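Local coordinates for putative L-alanine-DL-glutamate epimerase (Burkholderia xenovorans, PDB 3GO2), which is probably a magnesium-dependent racemase or epimerase of the mandelate racemase/muconate lactonizing enzyme family, its true substrate uncertain, at residues R160-N165 with P212-L217; D240-E245 with N338-E343. All blocks are in the same frame, centred on the assembly; numbering follows the deposited sequence.

Contact 1 of 2, residues R160-N165 with P212-L217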
# COMPACT_ATOMS: atom_id res chain seq x y z
N ARG A 160 5.57 -36.61 21.32
CA ARG A 160 4.58 -35.61 21.69
C ARG A 160 3.83 -35.06 20.49
O ARG A 160 2.87 -34.30 20.67
CB ARG A 160 5.26 -34.44 22.38
CG ARG A 160 6.05 -34.83 23.63
CD ARG A 160 6.96 -33.72 24.04
NE ARG A 160 7.78 -34.09 25.19
CZ ARG A 160 8.58 -33.26 25.86
NH1 ARG A 160 8.70 -31.98 25.49
NH2 ARG A 160 9.27 -33.73 26.89
N ALA A 161 4.32 -35.40 19.29
CA ALA A 161 3.75 -34.90 18.03
C ALA A 161 4.11 -35.81 16.87
O ALA A 161 5.18 -36.42 16.87
CB ALA A 161 4.21 -33.48 17.76
N ILE A 162 3.20 -35.93 15.91
CA ILE A 162 3.42 -36.71 14.69
C ILE A 162 2.94 -35.91 13.49
O ILE A 162 2.04 -35.08 13.63
CB ILE A 162 2.64 -38.08 14.74
CG1 ILE A 162 1.15 -37.88 14.90
CG2 ILE A 162 3.18 -38.95 15.87
CD1 ILE A 162 0.35 -39.19 15.00
N LYS A 163 3.53 -36.17 12.32
CA LYS A 163 3.11 -35.53 11.09
C LYS A 163 2.72 -36.53 10.03
O LYS A 163 3.46 -37.46 9.77
CB LYS A 163 4.20 -34.63 10.54
CG LYS A 163 3.70 -33.70 9.43
CD LYS A 163 4.68 -32.57 9.04
CE LYS A 163 5.80 -33.01 8.10
NZ LYS A 163 6.78 -31.89 7.82
N THR A 164 1.56 -36.32 9.41
CA THR A 164 1.13 -37.15 8.30
C THR A 164 0.95 -36.31 7.02
O THR A 164 1.13 -35.09 7.03
CB THR A 164 -0.20 -37.91 8.63
OG1 THR A 164 -0.40 -38.94 7.65
CG2 THR A 164 -1.42 -36.95 8.72
N ASN A 165 0.59 -36.99 5.94
CA ASN A 165 0.39 -36.38 4.62
C ASN A 165 -1.03 -36.74 4.15
O ASN A 165 -1.92 -36.98 4.98
CB ASN A 165 1.46 -36.85 3.66
CG ASN A 165 2.87 -36.45 4.10
OD1 ASN A 165 3.44 -35.45 3.59
ND2 ASN A 165 3.43 -37.20 5.02
N PRO A 212 -5.77 -37.46 22.99
CA PRO A 212 -5.88 -36.01 22.89
C PRO A 212 -4.58 -35.23 23.14
O PRO A 212 -4.50 -34.04 22.74
CB PRO A 212 -6.91 -35.67 23.98
CG PRO A 212 -6.91 -36.81 24.90
CD PRO A 212 -6.64 -38.01 24.05
N ASP A 213 -3.60 -35.85 23.78
CA ASP A 213 -2.35 -35.17 24.16
C ASP A 213 -1.13 -35.31 23.22
O ASP A 213 -0.07 -34.76 23.49
CB ASP A 213 -1.94 -35.60 25.54
CG ASP A 213 -2.97 -35.25 26.58
OD1 ASP A 213 -3.56 -34.16 26.51
OD2 ASP A 213 -3.21 -36.08 27.46
N VAL A 214 -1.26 -36.10 22.17
CA VAL A 214 -0.22 -36.15 21.16
C VAL A 214 -0.70 -35.21 20.06
O VAL A 214 -1.85 -35.29 19.63
CB VAL A 214 -0.03 -37.58 20.62
CG1 VAL A 214 0.80 -37.57 19.33
CG2 VAL A 214 0.64 -38.43 21.68
N GLU A 215 0.16 -34.29 19.65
CA GLU A 215 -0.22 -33.29 18.63
C GLU A 215 -0.11 -33.89 17.23
O GLU A 215 0.75 -34.72 16.98
CB GLU A 215 0.70 -32.09 18.74
CG GLU A 215 0.51 -31.31 20.02
CD GLU A 215 -0.47 -30.20 19.88
OE1 GLU A 215 -1.07 -30.04 18.80
OE2 GLU A 215 -0.64 -29.46 20.86
N ILE A 216 -0.99 -33.46 16.32
CA ILE A 216 -0.98 -33.96 14.95
C ILE A 216 -0.69 -32.78 14.01
O ILE A 216 -1.36 -31.74 14.09
CB ILE A 216 -2.33 -34.62 14.59
CG1 ILE A 216 -2.50 -35.92 15.41
CG2 ILE A 216 -2.42 -34.94 13.11
CD1 ILE A 216 -3.85 -36.57 15.26
N LEU A 217 0.32 -32.95 13.17
CA LEU A 217 0.70 -32.01 12.12
C LEU A 217 0.23 -32.61 10.80
O LEU A 217 0.29 -33.83 10.60
CB LEU A 217 2.22 -31.82 12.08
CG LEU A 217 2.90 -31.09 13.25
CD1 LEU A 217 2.79 -31.84 14.64
CD2 LEU A 217 4.35 -30.90 12.85

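Contact 2 of 2, residues D240-E245 with N338-E343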
# COMPACT_ATOMS: atom_id res chain seq x y z
N ASP A 240 -8.15 -30.48 15.85
CA ASP A 240 -7.03 -29.88 16.55
C ASP A 240 -5.72 -30.21 15.81
O ASP A 240 -5.26 -31.33 15.87
CB ASP A 240 -6.97 -30.42 17.97
CG ASP A 240 -5.81 -29.87 18.76
OD1 ASP A 240 -5.37 -28.73 18.50
OD2 ASP A 240 -5.36 -30.59 19.69
N LEU A 241 -5.18 -29.24 15.06
CA LEU A 241 -3.92 -29.46 14.33
C LEU A 241 -2.83 -28.50 14.79
O LEU A 241 -3.03 -27.28 14.86
CB LEU A 241 -4.12 -29.29 12.82
CG LEU A 241 -5.17 -30.22 12.19
CD1 LEU A 241 -5.54 -29.85 10.76
CD2 LEU A 241 -4.63 -31.65 12.25
N PHE A 242 -1.66 -29.06 15.05
CA PHE A 242 -0.49 -28.31 15.51
C PHE A 242 -0.06 -27.33 14.43
O PHE A 242 0.24 -26.17 14.70
CB PHE A 242 0.61 -29.32 15.80
CG PHE A 242 1.91 -28.75 16.28
CD1 PHE A 242 2.25 -28.81 17.63
CD2 PHE A 242 2.84 -28.24 15.39
CE1 PHE A 242 3.48 -28.35 18.05
CE2 PHE A 242 4.06 -27.75 15.84
CZ PHE A 242 4.39 -27.83 17.15
N TRP A 243 -0.07 -27.81 13.19
CA TRP A 243 0.07 -26.96 12.04
C TRP A 243 -0.48 -27.64 10.80
O TRP A 243 -0.59 -28.88 10.74
CB TRP A 243 1.51 -26.45 11.85
CG TRP A 243 2.58 -27.33 11.26
CD1 TRP A 243 2.47 -28.23 10.22
CD2 TRP A 243 3.96 -27.29 11.61
NE1 TRP A 243 3.69 -28.77 9.93
CE2 TRP A 243 4.64 -28.20 10.76
CE3 TRP A 243 4.71 -26.55 12.55
CZ2 TRP A 243 6.01 -28.41 10.84
CZ3 TRP A 243 6.06 -26.76 12.63
CH2 TRP A 243 6.71 -27.69 11.78
N VAL A 244 -0.77 -26.82 9.79
CA VAL A 244 -1.03 -27.30 8.43
C VAL A 244 0.06 -26.67 7.57
O VAL A 244 0.25 -25.46 7.53
CB VAL A 244 -2.40 -26.89 7.90
CG1 VAL A 244 -2.57 -27.37 6.46
CG2 VAL A 244 -3.48 -27.43 8.79
N GLU A 245 0.83 -27.54 6.92
CA GLU A 245 2.01 -27.17 6.18
C GLU A 245 1.71 -27.12 4.70
O GLU A 245 1.23 -28.11 4.11
CB GLU A 245 3.10 -28.20 6.48
CG GLU A 245 4.45 -27.93 5.95
CD GLU A 245 5.51 -28.93 6.48
OE1 GLU A 245 6.59 -28.99 5.87
OE2 GLU A 245 5.28 -29.62 7.50
N ASN A 338 14.47 -18.89 18.71
CA ASN A 338 13.10 -18.92 18.20
C ASN A 338 12.79 -20.25 17.49
O ASN A 338 12.49 -20.28 16.31
CB ASN A 338 12.83 -17.69 17.30
CG ASN A 338 13.85 -17.52 16.16
OD1 ASN A 338 15.06 -17.62 16.38
ND2 ASN A 338 13.36 -17.22 14.95
N LEU A 339 12.90 -21.35 18.24
CA LEU A 339 12.74 -22.70 17.71
C LEU A 339 11.35 -23.24 18.01
O LEU A 339 10.97 -23.42 19.18
CB LEU A 339 13.79 -23.65 18.29
CG LEU A 339 13.71 -25.12 17.88
CD1 LEU A 339 14.17 -25.34 16.43
CD2 LEU A 339 14.54 -25.99 18.85
N ARG A 340 10.58 -23.54 16.96
CA ARG A 340 9.23 -24.07 17.15
C ARG A 340 9.23 -25.51 17.67
O ARG A 340 8.52 -25.84 18.65
CB ARG A 340 8.41 -24.04 15.83
CG ARG A 340 6.97 -24.54 16.02
CD ARG A 340 6.22 -23.60 16.93
NE ARG A 340 4.90 -24.05 17.33
CZ ARG A 340 4.63 -24.77 18.42
NH1 ARG A 340 5.60 -25.23 19.20
NH2 ARG A 340 3.37 -25.06 18.71
N ILE A 341 9.98 -26.34 16.96
CA ILE A 341 10.03 -27.81 17.13
C ILE A 341 11.02 -28.32 16.08
O ILE A 341 11.37 -27.57 15.17
CB ILE A 341 8.64 -28.44 16.90
CG1 ILE A 341 8.59 -29.88 17.38
CG2 ILE A 341 8.22 -28.38 15.43
CD1 ILE A 341 7.15 -30.38 17.58
N MET A 342 11.48 -29.57 16.19
CA MET A 342 12.37 -30.18 15.19
C MET A 342 11.75 -31.45 14.59
O MET A 342 11.30 -32.35 15.30
CB MET A 342 13.78 -30.49 15.73
CG MET A 342 14.72 -31.22 14.73
SD MET A 342 16.45 -31.17 15.31
CE MET A 342 17.01 -32.69 14.46
N GLU A 343 11.73 -31.51 13.27
CA GLU A 343 11.32 -32.70 12.55
C GLU A 343 12.33 -33.82 12.69
O GLU A 343 13.51 -33.59 12.63
CB GLU A 343 11.22 -32.36 11.05
CG GLU A 343 10.68 -33.51 10.20
CD GLU A 343 10.54 -33.15 8.74
OE1 GLU A 343 11.20 -32.18 8.28
OE2 GLU A 343 9.76 -33.85 8.04
O HOH W 1 1.17 -24.70 16.81

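Contact 1 of 2, residues R160-N165 with P212-L217
Ile162 is held by both of its backbone polar atoms: its N donates to Glu215 O at 2.9 Å, and its O accepts from Leu217 N at 2.8 Å. At the ends of this parallel ladder Glu215 N reaches Arg160 O, and Thr164 N reaches Leu217 O. Weaker CA-H...O contacts fill in between, such as Ala161 CA to Glu215 O at 3.2 Å. The strands pair Ala161 with Glu215, Ile162 with Ile216 and Lys163 with Leu217, their axes 26° from parallel.

Ala161, Lys163, Glu215 and Leu217 project from one face. There the lysine and leucine side chains cross at about a right angle, Lys163 CG resting 3.6 Å from Leu217 CB, while Leu217 CD1 turns back to Ala161 CB at 3.8 Å. Lys163 CG is anti to the backbone N (chi1 -167°), and the chain bends at chi3 (80°); NZ leads on to a salt bridge with Glu245 and a hydrogen bond with Tyr122 OH. On the other face Ile162 and Ile216 lie side by side, CG1 to CG1 4.2 Å, under helix 193-210; helix 144-156 also touches Ile162.

Two parallel neighbouring strands with helix 193-210 between them in sequence form a right-handed beta-alpha-beta unit of the enolase-superfamily barrel. Its inward face carries Lys163, which binds 2-oxoglutarate in this protein and lies beside the magnesium site.

Contact 2 of 2, residues D240-E245 with N338-E343
Phe242 and Ile341 are the closest backbone positions, yet their CA atoms stand 10.7 Å apart, and no direct hydrogen bond joins 240-245 to 338-343, so side chains span the gap. Phe242 and Arg340 meet tip to tip: ring atom CZ sits over the centre of one guanidinium face, 3.3 Å from Arg340 CZ, with the two planes 31° apart. Phe242 CG lies anti to the backbone N (chi1 180°), on the side toward Arg340. A water accepts from Arg340 NH2 at 2.9 Å and donates to Phe242 O at 2.7 Å; it lies in the guanidinium plane, at its edge, and over the phenyl ring centre. Arg340 NE, whose N-H points much the same way as the NH2-to-water bond, forms a salt bridge with Glu227 of the second subunit.

Ile341 fills in beside both aromatics, CD1 3.8 Å from Phe242 CZ and CG2 3.9 Å from Trp243 CZ3. Trp243 NE1 makes a weak hydrogen bond to Glu245 OE2, two residues on, and Glu245 is a magnesium ligand.

Strand 243-245 belongs to the barrel sheet, strand 342-344 to the sheet with 118-123; Trp243 also packs on strand 288-291 and meets the Tyr122 ring at about 80°.

In the fold
Contact 1 closes before contact 2 opens along the chain, and their centres lie 9 Å apart, on the same side of the chain's centre. Strands 215-219 and 243-245 are neighbours in one sheet, linked by a probable hydrogen bond from Phe242 N to Ile216 O, and Leu217 CD2 packs on Trp243 CE2. Lys163 NZ stands 2.7 Å from Glu245 OE2, joining contact 1 to the magnesium site that Asp219 and Glu269 complete. Contact 1 pairs adjacent barrel strands, whereas contact 2 reaches across to 338-343, which leads into strand 342-344 beside 118-123. Both reach the second subunit, mainly through loop residues such as Asp213, Asp240 and Arg340.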